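Local coordinates for 3-oxoacyl-(acyl-carrier protein) synthase II (Thermus thermophilus, PDB 1J3N) that probably catalyses the condensation of an acyl chain with malonyl-ACP, the chain-lengthening step of bacterial fatty acid synthesis, and forms a homodimer, at residues L44-A49 / R204-R209; A50-D55 / M229-G234; G107-W112 / T193-G198. All coordinates share one frame; numbering follows the deposited sequence.

Interaction 1. Residues L44-A49 / R204-R209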
ATOM      1  N   LEU A  44     -17.923  -4.645  25.543  1.00 29.90           N
ATOM      2  CA  LEU A  44     -16.581  -5.142  25.220  1.00 28.88           C
ATOM      3  C   LEU A  44     -15.654  -5.352  26.421  1.00 27.31           C
ATOM      4  O   LEU A  44     -15.864  -4.776  27.485  1.00 26.15           O
ATOM      5  CB  LEU A  44     -15.889  -4.189  24.240  1.00 29.01           C
ATOM      6  CG  LEU A  44     -16.520  -3.954  22.866  1.00 28.59           C
ATOM      7  CD1 LEU A  44     -15.625  -3.022  22.056  1.00 29.51           C
ATOM      8  CD2 LEU A  44     -16.696  -5.272  22.147  1.00 27.86           C
ATOM      9  N   PRO A  45     -14.620  -6.203  26.258  1.00 27.26           N
ATOM     10  CA  PRO A  45     -13.650  -6.488  27.325  1.00 27.00           C
ATOM     11  C   PRO A  45     -12.612  -5.375  27.434  1.00 27.17           C
ATOM     12  O   PRO A  45     -11.960  -5.214  28.471  1.00 26.76           O
ATOM     13  CB  PRO A  45     -13.031  -7.814  26.886  1.00 28.49           C
ATOM     14  CG  PRO A  45     -13.073  -7.727  25.398  1.00 27.79           C
ATOM     15  CD  PRO A  45     -14.472  -7.174  25.157  1.00 27.82           C
ATOM     16  N   VAL A  46     -12.457  -4.627  26.343  1.00 25.52           N
ATOM     17  CA  VAL A  46     -11.527  -3.500  26.268  1.00 25.30           C
ATOM     18  C   VAL A  46     -12.419  -2.286  26.082  1.00 25.02           C
ATOM     19  O   VAL A  46     -13.136  -2.182  25.087  1.00 25.19           O
ATOM     20  CB  VAL A  46     -10.573  -3.627  25.054  1.00 24.58           C
ATOM     21  CG1 VAL A  46      -9.677  -2.394  24.961  1.00 22.91           C
ATOM     22  CG2 VAL A  46      -9.725  -4.875  25.194  1.00 24.60           C
ATOM     23  N   ARG A  47     -12.374  -1.361  27.030  1.00 25.47           N
ATOM     24  CA  ARG A  47     -13.244  -0.196  26.958  1.00 25.72           C
ATOM     25  C   ARG A  47     -12.518   1.135  27.076  1.00 25.82           C
ATOM     26  O   ARG A  47     -13.098   2.132  27.527  1.00 25.46           O
ATOM     27  CB  ARG A  47     -14.318  -0.328  28.047  1.00 26.12           C
ATOM     28  CG  ARG A  47     -15.032  -1.680  27.997  1.00 26.27           C
ATOM     29  CD  ARG A  47     -16.112  -1.816  29.062  1.00 31.77           C
ATOM     30  NE  ARG A  47     -15.571  -1.969  30.414  1.00 31.70           N
ATOM     31  CZ  ARG A  47     -15.158  -3.118  30.937  1.00 33.56           C
ATOM     32  NH1 ARG A  47     -15.219  -4.238  30.226  1.00 32.27           N
ATOM     33  NH2 ARG A  47     -14.693  -3.150  32.182  1.00 33.87           N
ATOM     34  N   ILE A  48     -11.253   1.143  26.660  1.00 24.18           N
ATOM     35  CA  ILE A  48     -10.410   2.337  26.711  1.00 23.96           C
ATOM     36  C   ILE A  48      -9.679   2.507  25.375  1.00 23.93           C
ATOM     37  O   ILE A  48      -9.437   1.532  24.663  1.00 23.89           O
ATOM     38  CB  ILE A  48      -9.334   2.230  27.818  1.00 22.98           C
ATOM     39  CG1 ILE A  48      -8.433   1.018  27.551  1.00 21.23           C
ATOM     40  CG2 ILE A  48      -9.999   2.151  29.184  1.00 25.64           C
ATOM     41  CD1 ILE A  48      -7.231   0.901  28.487  1.00 19.28           C
ATOM     42  N   ALA A  49      -9.325   3.744  25.048  1.00 22.98           N
ATOM     43  CA  ALA A  49      -8.620   4.030  23.800  1.00 23.71           C
ATOM     44  C   ALA A  49      -8.062   5.446  23.842  1.00 23.80           C
ATOM     45  O   ALA A  49      -8.428   6.247  24.717  1.00 22.11           O
ATOM     46  CB  ALA A  49      -9.573   3.876  22.605  1.00 20.16           C
ATOM     47  N   ARG A 204      -6.819 -11.061  21.830  1.00 31.50           N
ATOM     48  CA  ARG A 204      -6.073 -10.895  23.075  1.00 33.35           C
ATOM     49  C   ARG A 204      -4.829 -10.026  22.901  1.00 31.85           C
ATOM     50  O   ARG A 204      -3.845 -10.187  23.617  1.00 29.20           O
ATOM     51  CB  ARG A 204      -5.670 -12.264  23.639  1.00 36.91           C
ATOM     52  CG  ARG A 204      -6.838 -13.112  24.140  1.00 40.80           C
ATOM     53  CD  ARG A 204      -7.585 -12.404  25.262  1.00 47.30           C
ATOM     54  NE  ARG A 204      -8.539 -13.277  25.951  1.00 52.16           N
ATOM     55  CZ  ARG A 204      -9.625 -13.804  25.392  1.00 54.13           C
ATOM     56  NH1 ARG A 204      -9.911 -13.556  24.120  1.00 55.40           N
ATOM     57  NH2 ARG A 204     -10.432 -14.577  26.110  1.00 55.57           N
ATOM     58  N   ALA A 205      -4.883  -9.090  21.961  1.00 30.41           N
ATOM     59  CA  ALA A 205      -3.741  -8.221  21.700  1.00 29.71           C
ATOM     60  C   ALA A 205      -3.815  -6.898  22.449  1.00 27.35           C
ATOM     61  O   ALA A 205      -2.847  -6.147  22.474  1.00 27.58           O
ATOM     62  CB  ALA A 205      -3.627  -7.955  20.205  1.00 30.73           C
ATOM     63  N   LEU A 206      -4.958  -6.620  23.065  1.00 27.54           N
ATOM     64  CA  LEU A 206      -5.151  -5.363  23.779  1.00 26.16           C
ATOM     65  C   LEU A 206      -5.113  -5.451  25.309  1.00 25.85           C
ATOM     66  O   LEU A 206      -5.480  -6.465  25.906  1.00 22.00           O
ATOM     67  CB  LEU A 206      -6.484  -4.733  23.354  1.00 26.22           C
ATOM     68  CG  LEU A 206      -6.748  -4.533  21.854  1.00 26.19           C
ATOM     69  CD1 LEU A 206      -8.087  -3.823  21.666  1.00 25.74           C
ATOM     70  CD2 LEU A 206      -5.632  -3.705  21.228  1.00 23.80           C
ATOM     71  N   SER A 207      -4.670  -4.364  25.934  1.00 26.32           N
ATOM     72  CA  SER A 207      -4.601  -4.283  27.384  1.00 26.99           C
ATOM     73  C   SER A 207      -6.022  -4.267  27.932  1.00 26.77           C
ATOM     74  O   SER A 207      -6.910  -3.646  27.349  1.00 25.54           O
ATOM     75  CB  SER A 207      -3.868  -3.003  27.803  1.00 28.85           C
ATOM     76  OG  SER A 207      -4.038  -2.745  29.187  1.00 29.54           O
ATOM     77  N   THR A 208      -6.244  -4.954  29.049  1.00 27.75           N
ATOM     78  CA  THR A 208      -7.572  -4.993  29.657  1.00 28.24           C
ATOM     79  C   THR A 208      -7.639  -4.186  30.946  1.00 27.75           C
ATOM     80  O   THR A 208      -8.509  -4.425  31.783  1.00 28.29           O
ATOM     81  CB  THR A 208      -8.008  -6.445  29.973  1.00 28.57           C
ATOM     82  OG1 THR A 208      -7.012  -7.080  30.792  1.00 25.30           O
ATOM     83  CG2 THR A 208      -8.198  -7.235  28.682  1.00 27.58           C
ATOM     84  N   ARG A 209      -6.731  -3.228  31.106  1.00 28.08           N
ATOM     85  CA  ARG A 209      -6.705  -2.409  32.315  1.00 27.02           C
ATOM     86  C   ARG A 209      -7.721  -1.264  32.273  1.00 28.19           C
ATOM     87  O   ARG A 209      -7.373  -0.088  32.408  1.00 28.34           O
ATOM     88  CB  ARG A 209      -5.298  -1.856  32.526  1.00 28.50           C
ATOM     89  CG  ARG A 209      -5.035  -1.345  33.925  1.00 30.08           C
ATOM     90  CD  ARG A 209      -3.540  -1.284  34.201  1.00 32.32           C
ATOM     91  NE  ARG A 209      -2.884  -2.539  33.834  1.00 37.39           N
ATOM     92  CZ  ARG A 209      -1.639  -2.865  34.173  1.00 39.60           C
ATOM     93  NH1 ARG A 209      -0.903  -2.029  34.897  1.00 41.94           N
ATOM     94  NH2 ARG A 209      -1.126  -4.026  33.783  1.00 39.36           N
TER

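Interaction 2. Residues A50-D55 / M229-G234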
ATOM      1  N   ALA A  50      -7.177   5.749  22.895  1.00 22.28           N
ATOM      2  CA  ALA A  50      -6.574   7.075  22.805  1.00 22.93           C
ATOM      3  C   ALA A  50      -7.332   7.815  21.713  1.00 22.13           C
ATOM      4  O   ALA A  50      -6.969   7.750  20.541  1.00 21.55           O
ATOM      5  CB  ALA A  50      -5.085   6.960  22.450  1.00 20.81           C
ATOM      6  N   GLU A  51      -8.394   8.509  22.109  1.00 23.76           N
ATOM      7  CA  GLU A  51      -9.226   9.239  21.168  1.00 22.90           C
ATOM      8  C   GLU A  51      -8.734  10.646  20.863  1.00 24.19           C
ATOM      9  O   GLU A  51      -8.118  11.318  21.700  1.00 20.47           O
ATOM     10  CB  GLU A  51     -10.672   9.298  21.679  1.00 24.65           C
ATOM     11  CG  GLU A  51     -11.284   7.935  21.980  1.00 25.25           C
ATOM     12  CD  GLU A  51     -12.702   8.039  22.520  1.00 29.81           C
ATOM     13  OE1 GLU A  51     -13.001   9.046  23.198  1.00 29.61           O
ATOM     14  OE2 GLU A  51     -13.512   7.114  22.282  1.00 29.13           O
ATOM     15  N   VAL A  52      -9.004  11.075  19.634  1.00 24.35           N
ATOM     16  CA  VAL A  52      -8.634  12.399  19.179  1.00 22.75           C
ATOM     17  C   VAL A  52      -9.859  13.296  19.302  1.00 22.33           C
ATOM     18  O   VAL A  52     -10.982  12.857  19.071  1.00 20.82           O
ATOM     19  CB  VAL A  52      -8.189  12.382  17.692  1.00 22.65           C
ATOM     20  CG1 VAL A  52      -8.224  13.785  17.128  1.00 23.21           C
ATOM     21  CG2 VAL A  52      -6.780  11.794  17.564  1.00 20.78           C
ATOM     22  N   ASP A  53      -9.631  14.549  19.673  1.00 25.55           N
ATOM     23  CA  ASP A  53     -10.703  15.528  19.796  1.00 28.05           C
ATOM     24  C   ASP A  53     -10.407  16.638  18.802  1.00 28.23           C
ATOM     25  O   ASP A  53      -9.512  17.447  19.022  1.00 30.07           O
ATOM     26  CB  ASP A  53     -10.761  16.112  21.213  1.00 30.50           C
ATOM     27  CG  ASP A  53     -11.280  15.119  22.233  1.00 32.31           C
ATOM     28  OD1 ASP A  53     -12.275  14.427  21.929  1.00 32.87           O
ATOM     29  OD2 ASP A  53     -10.704  15.044  23.339  1.00 31.58           O
ATOM     30  N   VAL A  54     -11.147  16.668  17.701  1.00 29.01           N
ATOM     31  CA  VAL A  54     -10.933  17.687  16.690  1.00 28.93           C
ATOM     32  C   VAL A  54     -12.228  17.971  15.942  1.00 30.93           C
ATOM     33  O   VAL A  54     -13.053  17.074  15.740  1.00 31.20           O
ATOM     34  CB  VAL A  54      -9.849  17.248  15.670  1.00 27.46           C
ATOM     35  CG1 VAL A  54     -10.368  16.114  14.805  1.00 25.49           C
ATOM     36  CG2 VAL A  54      -9.431  18.428  14.807  1.00 26.33           C
ATOM     37  N   ASP A  55     -12.402  19.226  15.541  1.00 31.50           N
ATOM     38  CA  ASP A  55     -13.585  19.644  14.796  1.00 33.14           C
ATOM     39  C   ASP A  55     -13.237  19.666  13.310  1.00 31.99           C
ATOM     40  O   ASP A  55     -12.675  20.638  12.807  1.00 32.93           O
ATOM     41  CB  ASP A  55     -14.028  21.033  15.261  1.00 33.71           C
ATOM     42  CG  ASP A  55     -15.254  21.540  14.527  1.00 35.44           C
ATOM     43  OD1 ASP A  55     -15.957  20.725  13.887  1.00 35.24           O
ATOM     44  OD2 ASP A  55     -15.521  22.760  14.606  1.00 36.89           O
ATOM     45  N   MET A 229      -5.435   0.893  21.647  1.00 27.75           N
ATOM     46  CA  MET A 229      -5.629   1.413  20.301  1.00 27.11           C
ATOM     47  C   MET A 229      -5.805   2.916  20.345  1.00 25.81           C
ATOM     48  O   MET A 229      -6.558   3.438  21.164  1.00 26.79           O
ATOM     49  CB  MET A 229      -6.851   0.788  19.627  1.00 28.28           C
ATOM     50  CG  MET A 229      -6.905   1.096  18.125  1.00 28.77           C
ATOM     51  SD  MET A 229      -8.522   0.802  17.382  1.00 33.50           S
ATOM     52  CE  MET A 229      -8.415  -0.950  17.001  1.00 25.26           C
ATOM     53  N   GLY A 230      -5.096   3.601  19.455  1.00 26.57           N
ATOM     54  CA  GLY A 230      -5.180   5.043  19.370  1.00 24.56           C
ATOM     55  C   GLY A 230      -5.638   5.385  17.970  1.00 23.93           C
ATOM     56  O   GLY A 230      -5.792   4.504  17.131  1.00 26.80           O
ATOM     57  N   GLU A 231      -5.881   6.658  17.713  1.00 24.32           N
ATOM     58  CA  GLU A 231      -6.317   7.075  16.395  1.00 23.70           C
ATOM     59  C   GLU A 231      -5.598   8.374  16.099  1.00 24.24           C
ATOM     60  O   GLU A 231      -5.020   8.994  16.999  1.00 25.35           O
ATOM     61  CB  GLU A 231      -7.832   7.303  16.366  1.00 21.74           C
ATOM     62  CG  GLU A 231      -8.275   8.598  17.019  1.00 23.87           C
ATOM     63  CD  GLU A 231      -9.782   8.750  17.058  1.00 26.73           C
ATOM     64  OE1 GLU A 231     -10.456   8.236  16.137  1.00 29.35           O
ATOM     65  OE2 GLU A 231     -10.293   9.398  18.000  1.00 28.27           O
ATOM     66  N   GLY A 232      -5.631   8.782  14.842  1.00 21.84           N
ATOM     67  CA  GLY A 232      -4.983  10.019  14.468  1.00 23.95           C
ATOM     68  C   GLY A 232      -4.286   9.913  13.132  1.00 22.26           C
ATOM     69  O   GLY A 232      -4.518   8.976  12.359  1.00 22.78           O
ATOM     70  N   ALA A 233      -3.416  10.875  12.863  1.00 22.76           N
ATOM     71  CA  ALA A 233      -2.686  10.890  11.607  1.00 21.65           C
ATOM     72  C   ALA A 233      -1.420  11.713  11.720  1.00 21.85           C
ATOM     73  O   ALA A 233      -1.329  12.647  12.516  1.00 19.33           O
ATOM     74  CB  ALA A 233      -3.564  11.458  10.496  1.00 21.09           C
ATOM     75  N   GLY A 234      -0.444  11.355  10.900  1.00 21.82           N
ATOM     76  CA  GLY A 234       0.803  12.080  10.889  1.00 20.19           C
ATOM     77  C   GLY A 234       1.177  12.272   9.439  1.00 20.99           C
ATOM     78  O   GLY A 234       1.320  11.291   8.703  1.00 18.29           O
TER

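Interaction 3. Residues G107-W112 / T193-G198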
ATOM      1  N   GLY A 107      -8.081   1.491   6.736  1.00 22.54           N
ATOM      2  CA  GLY A 107      -8.897   2.298   5.845  1.00 21.89           C
ATOM      3  C   GLY A 107     -10.216   2.712   6.476  1.00 22.40           C
ATOM      4  O   GLY A 107     -10.270   2.983   7.670  1.00 22.72           O
ATOM      5  N   GLY A 108     -11.284   2.731   5.683  1.00 23.23           N
ATOM      6  CA  GLY A 108     -12.585   3.153   6.183  1.00 24.17           C
ATOM      7  C   GLY A 108     -13.348   2.197   7.079  1.00 25.13           C
ATOM      8  O   GLY A 108     -14.399   1.681   6.697  1.00 26.74           O
ATOM      9  N   MET A 109     -12.837   1.989   8.285  1.00 24.86           N
ATOM     10  CA  MET A 109     -13.458   1.094   9.255  1.00 27.14           C
ATOM     11  C   MET A 109     -14.924   1.448   9.578  1.00 26.50           C
ATOM     12  O   MET A 109     -15.782   0.568   9.605  1.00 25.21           O
ATOM     13  CB  MET A 109     -12.626   1.091  10.541  1.00 27.56           C
ATOM     14  CG  MET A 109     -12.929  -0.052  11.502  1.00 30.64           C
ATOM     15  SD  MET A 109     -12.611  -1.689  10.799  1.00 30.86           S
ATOM     16  CE  MET A 109     -14.180  -2.478  11.153  1.00 30.55           C
ATOM     17  N   GLU A 110     -15.216   2.723   9.827  1.00 25.36           N
ATOM     18  CA  GLU A 110     -16.592   3.116  10.135  1.00 24.83           C
ATOM     19  C   GLU A 110     -17.506   2.864   8.942  1.00 24.63           C
ATOM     20  O   GLU A 110     -18.639   2.401   9.098  1.00 23.61           O
ATOM     21  CB  GLU A 110     -16.678   4.596  10.527  1.00 26.19           C
ATOM     22  CG  GLU A 110     -15.940   4.980  11.802  1.00 27.00           C
ATOM     23  CD  GLU A 110     -16.315   6.376  12.296  1.00 28.39           C
ATOM     24  OE1 GLU A 110     -16.615   7.267  11.467  1.00 27.62           O
ATOM     25  OE2 GLU A 110     -16.302   6.584  13.521  1.00 28.02           O
ATOM     26  N   THR A 111     -17.003   3.164   7.746  1.00 24.34           N
ATOM     27  CA  THR A 111     -17.768   2.970   6.521  1.00 22.81           C
ATOM     28  C   THR A 111     -18.068   1.492   6.315  1.00 23.22           C
ATOM     29  O   THR A 111     -19.161   1.120   5.878  1.00 23.48           O
ATOM     30  CB  THR A 111     -16.999   3.525   5.293  1.00 22.47           C
ATOM     31  OG1 THR A 111     -16.881   4.947   5.411  1.00 21.93           O
ATOM     32  CG2 THR A 111     -17.734   3.187   3.997  1.00 25.98           C
ATOM     33  N   TRP A 112     -17.099   0.644   6.640  1.00 22.78           N
ATOM     34  CA  TRP A 112     -17.286  -0.790   6.497  1.00 23.82           C
ATOM     35  C   TRP A 112     -18.446  -1.273   7.366  1.00 24.15           C
ATOM     36  O   TRP A 112     -19.252  -2.096   6.933  1.00 23.13           O
ATOM     37  CB  TRP A 112     -16.006  -1.544   6.881  1.00 24.07           C
ATOM     38  CG  TRP A 112     -15.092  -1.853   5.719  1.00 25.18           C
ATOM     39  CD1 TRP A 112     -13.861  -1.311   5.468  1.00 23.41           C
ATOM     40  CD2 TRP A 112     -15.314  -2.834   4.696  1.00 22.77           C
ATOM     41  NE1 TRP A 112     -13.299  -1.901   4.354  1.00 22.22           N
ATOM     42  CE2 TRP A 112     -14.171  -2.838   3.862  1.00 24.27           C
ATOM     43  CE3 TRP A 112     -16.368  -3.708   4.404  1.00 22.87           C
ATOM     44  CZ2 TRP A 112     -14.051  -3.692   2.754  1.00 25.16           C
ATOM     45  CZ3 TRP A 112     -16.250  -4.559   3.300  1.00 25.68           C
ATOM     46  CH2 TRP A 112     -15.097  -4.541   2.491  1.00 24.62           C
ATOM     47  N   THR A 193     -13.619   1.551  16.587  1.00 23.57           N
ATOM     48  CA  THR A 193     -14.984   1.139  16.298  1.00 23.15           C
ATOM     49  C   THR A 193     -15.281  -0.178  17.017  1.00 23.16           C
ATOM     50  O   THR A 193     -14.368  -0.891  17.453  1.00 23.99           O
ATOM     51  CB  THR A 193     -15.214   0.981  14.766  1.00 22.07           C
ATOM     52  OG1 THR A 193     -14.533  -0.184  14.282  1.00 21.42           O
ATOM     53  CG2 THR A 193     -14.697   2.195  14.028  1.00 20.94           C
ATOM     54  N   PRO A 194     -16.568  -0.512  17.166  1.00 23.93           N
ATOM     55  CA  PRO A 194     -16.964  -1.752  17.847  1.00 25.13           C
ATOM     56  C   PRO A 194     -16.303  -2.995  17.265  1.00 25.73           C
ATOM     57  O   PRO A 194     -15.760  -3.833  17.996  1.00 24.06           O
ATOM     58  CB  PRO A 194     -18.481  -1.783  17.663  1.00 25.75           C
ATOM     59  CG  PRO A 194     -18.853  -0.332  17.553  1.00 25.53           C
ATOM     60  CD  PRO A 194     -17.745   0.261  16.727  1.00 23.67           C
ATOM     61  N   MET A 195     -16.346  -3.104  15.940  1.00 24.55           N
ATOM     62  CA  MET A 195     -15.788  -4.260  15.249  1.00 26.61           C
ATOM     63  C   MET A 195     -14.274  -4.397  15.279  1.00 24.84           C
ATOM     64  O   MET A 195     -13.762  -5.510  15.312  1.00 25.68           O
ATOM     65  CB  MET A 195     -16.273  -4.282  13.797  1.00 26.70           C
ATOM     66  CG  MET A 195     -15.697  -5.419  12.965  1.00 27.50           C
ATOM     67  SD  MET A 195     -16.570  -5.587  11.398  1.00 29.16           S
ATOM     68  CE  MET A 195     -16.355  -7.323  11.096  1.00 27.58           C
ATOM     69  N   ALA A 196     -13.558  -3.281  15.255  1.00 27.04           N
ATOM     70  CA  ALA A 196     -12.094  -3.322  15.267  1.00 26.35           C
ATOM     71  C   ALA A 196     -11.540  -3.592  16.662  1.00 27.43           C
ATOM     72  O   ALA A 196     -10.638  -4.409  16.832  1.00 29.15           O
ATOM     73  CB  ALA A 196     -11.533  -2.020  14.734  1.00 26.83           C
ATOM     74  N   ILE A 197     -12.064  -2.893  17.660  1.00 26.72           N
ATOM     75  CA  ILE A 197     -11.598  -3.111  19.016  1.00 28.83           C
ATOM     76  C   ILE A 197     -12.055  -4.502  19.433  1.00 28.00           C
ATOM     77  O   ILE A 197     -11.373  -5.196  20.187  1.00 27.55           O
ATOM     78  CB  ILE A 197     -12.148  -2.038  19.980  1.00 29.21           C
ATOM     79  CG1 ILE A 197     -11.555  -0.674  19.599  1.00 30.89           C
ATOM     80  CG2 ILE A 197     -11.797  -2.395  21.429  1.00 30.10           C
ATOM     81  CD1 ILE A 197     -11.877   0.453  20.549  1.00 31.89           C
ATOM     82  N   GLY A 198     -13.209  -4.912  18.923  1.00 28.20           N
ATOM     83  CA  GLY A 198     -13.715  -6.235  19.242  1.00 27.67           C
ATOM     84  C   GLY A 198     -12.782  -7.293  18.678  1.00 27.35           C
ATOM     85  O   GLY A 198     -12.421  -8.252  19.363  1.00 28.02           O
TER

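Interaction 1. Residues L44-A49 / R204-R209
Val46 lies against Leu206, their side chains crossing at about a right angle; Val46 gives the largest single share of the contact, with Leu206 as its closest partner. Val46 CG1 is anti to the backbone N (chi1 177°), which leaves CG2 beside that N. CG2 meets Leu206 CB at 3.7 Å, while CG1 reaches Leu206 CD1 at 3.9 Å. Both valine methyls also border the carbonyl of Ser207, Val46 CG2 lying 3.8 Å from Ser207 O. Farther along, Ile48 holds CG1 in the crowded position between N and carbonyl carbon (chi1 60°), and its CD1 comes to 4.0 Å from Arg209 O.

Two loops of the condensing-enzyme fold meet here. Residues 44-47 lead into the short strand 48-50, and residues 204-209 leave helix 194-202, whose last turn closes in a Schellman motif with Arg204 at positive phi. Helix 194-202 also packs on the pair, Ile197 against Val46 and Phe200 against Leu206.

The polar groups are satisfied within their own segment or by residues outside the two. Arg47 folds back so that NH1 donates to Leu44 O at 2.9 Å, with the oxygen in the guanidinium plane. Asn210 bonds to Pro45 O and Arg47 N, and Asp225 takes Ser207 OG and Thr208 N. Toward solvent, Thr208 CG2 approaches Pro45 O at 4.3 Å.

Interaction 2. Residues A50-D55 / M229-G234
Ala50 and Gly230 face each other in a single beta bridge, their CA atoms 4.2 Å apart. Ala50 N gives a nearly straight bond to Met229 O, 3.0 Å long. In return Ala50 O takes a weak, bent bond from Glu231 N at 3.2 Å, and Gly230 CA makes a CA-H...O contact with the same oxygen. So Ala50 bonds to the residues before and after its partner, as in a parallel bridge. Ala50 CB is 3.6 Å from Gly230 CA, and a side chain on that glycine would be tight against it.

Beyond the bridge the next bond across is made by a side chain. Glu231 reaches across and its OE2 accepts from Val52 N at 2.7 Å, with an N-H...O angle of 178°, using its anti lone pair. The same oxygen forms a salt bridge with Arg38, and OE1 has a weak bond with Tyr74 OH. An alanine in place of Glu231 would probably leave Val52 N without this acceptor and Arg38 without this counter-charge. Glu51 points its carboxylate elsewhere: OE1 to Arg34 and Thr37, OE2 to Arg38 N. Its OE2 stays 5.8 Å from Glu231 OE2, a like-charge pair that Arg38 and Arg34 are likely to offset. One acceptor is left over, since Glu231 O is buried with no partner in the model; Val52 CG2 lies 3.4 Å from it.

Gly232 lies on strand 232-240; its backbone angles (phi 141°) would jam a CB against the preceding carbonyl O and so call for glycine. That strand pairs with strands 4-13 and 182-189. Val52 rests on Leu12 of strand 4-13, Ala233 on helix 70-86, and Met229 on helix 194-202.

Interaction 3. Residues G107-W112 / T193-G198
Met109 CG sits only 3.2 Å from Thr193 OG1, a close carbon-to-oxygen approach at the point where two helix starts meet. Chi1 (-165°) sets this CG anti to the backbone N; the bends beyond it, with chi3 at an unusual -128°, carry Met109 CE to the Met195 side chain, 3.8 Å from Met195 CG, the two methionines crossing at about a right angle. Met109 CG is also 4.0 Å from Ala196 CB, and SD is close to the same methyl. Thr193, Met195 and Ala196 thus border the methionine along its length.

Thr193 is the N-cap of helix 194-202. Its OG1 accepts a weak capping bond of 3.4 Å from Ala196 N, but its stronger polar partner is Glu113 OE1, which also takes Met195 N. A carboxylate from helix 109-122 therefore serves the opening turn of helix 194-202. The threonine's other branch, CG2, meets Glu110 CG at 3.8 Å, while the Glu110 carboxylate goes on to a salt bridge with Arg70. Gly108, centre of an inverse gamma turn, holds the N-cap place of helix 109-122.

The second subunit lies close by: Trp112 stacks on Trp112 of the second subunit, Met109 packs on that same tryptophan, and Met195 on Ile127 of the second subunit. Such a meeting of helices at the subunit boundary fits the homodimer of the thiolase-fold condensing enzymes.

All touching residues of interaction 2 are buried, and its centre lies about 11 Å from the chain's centre; those of interactions 1 and 3 lie about 20 and 19 Å from it, each contact within touch of the second subunit. Interaction 1 is only partly buried, whereas interaction 3, though far out, is buried. Residues 44-55 run without a break through interactions 1 and 2, where Ala49 CB meets Met229 O at 3.4 Å. Helix 194-202 joins all three: its start makes interaction 3, its end leads into 204-209, and Met229 packs on it. The chemistry shifts accordingly, from backbone and carboxylate bonds beside the central sheet to apolar side-chain contacts across interactions 1 and 3.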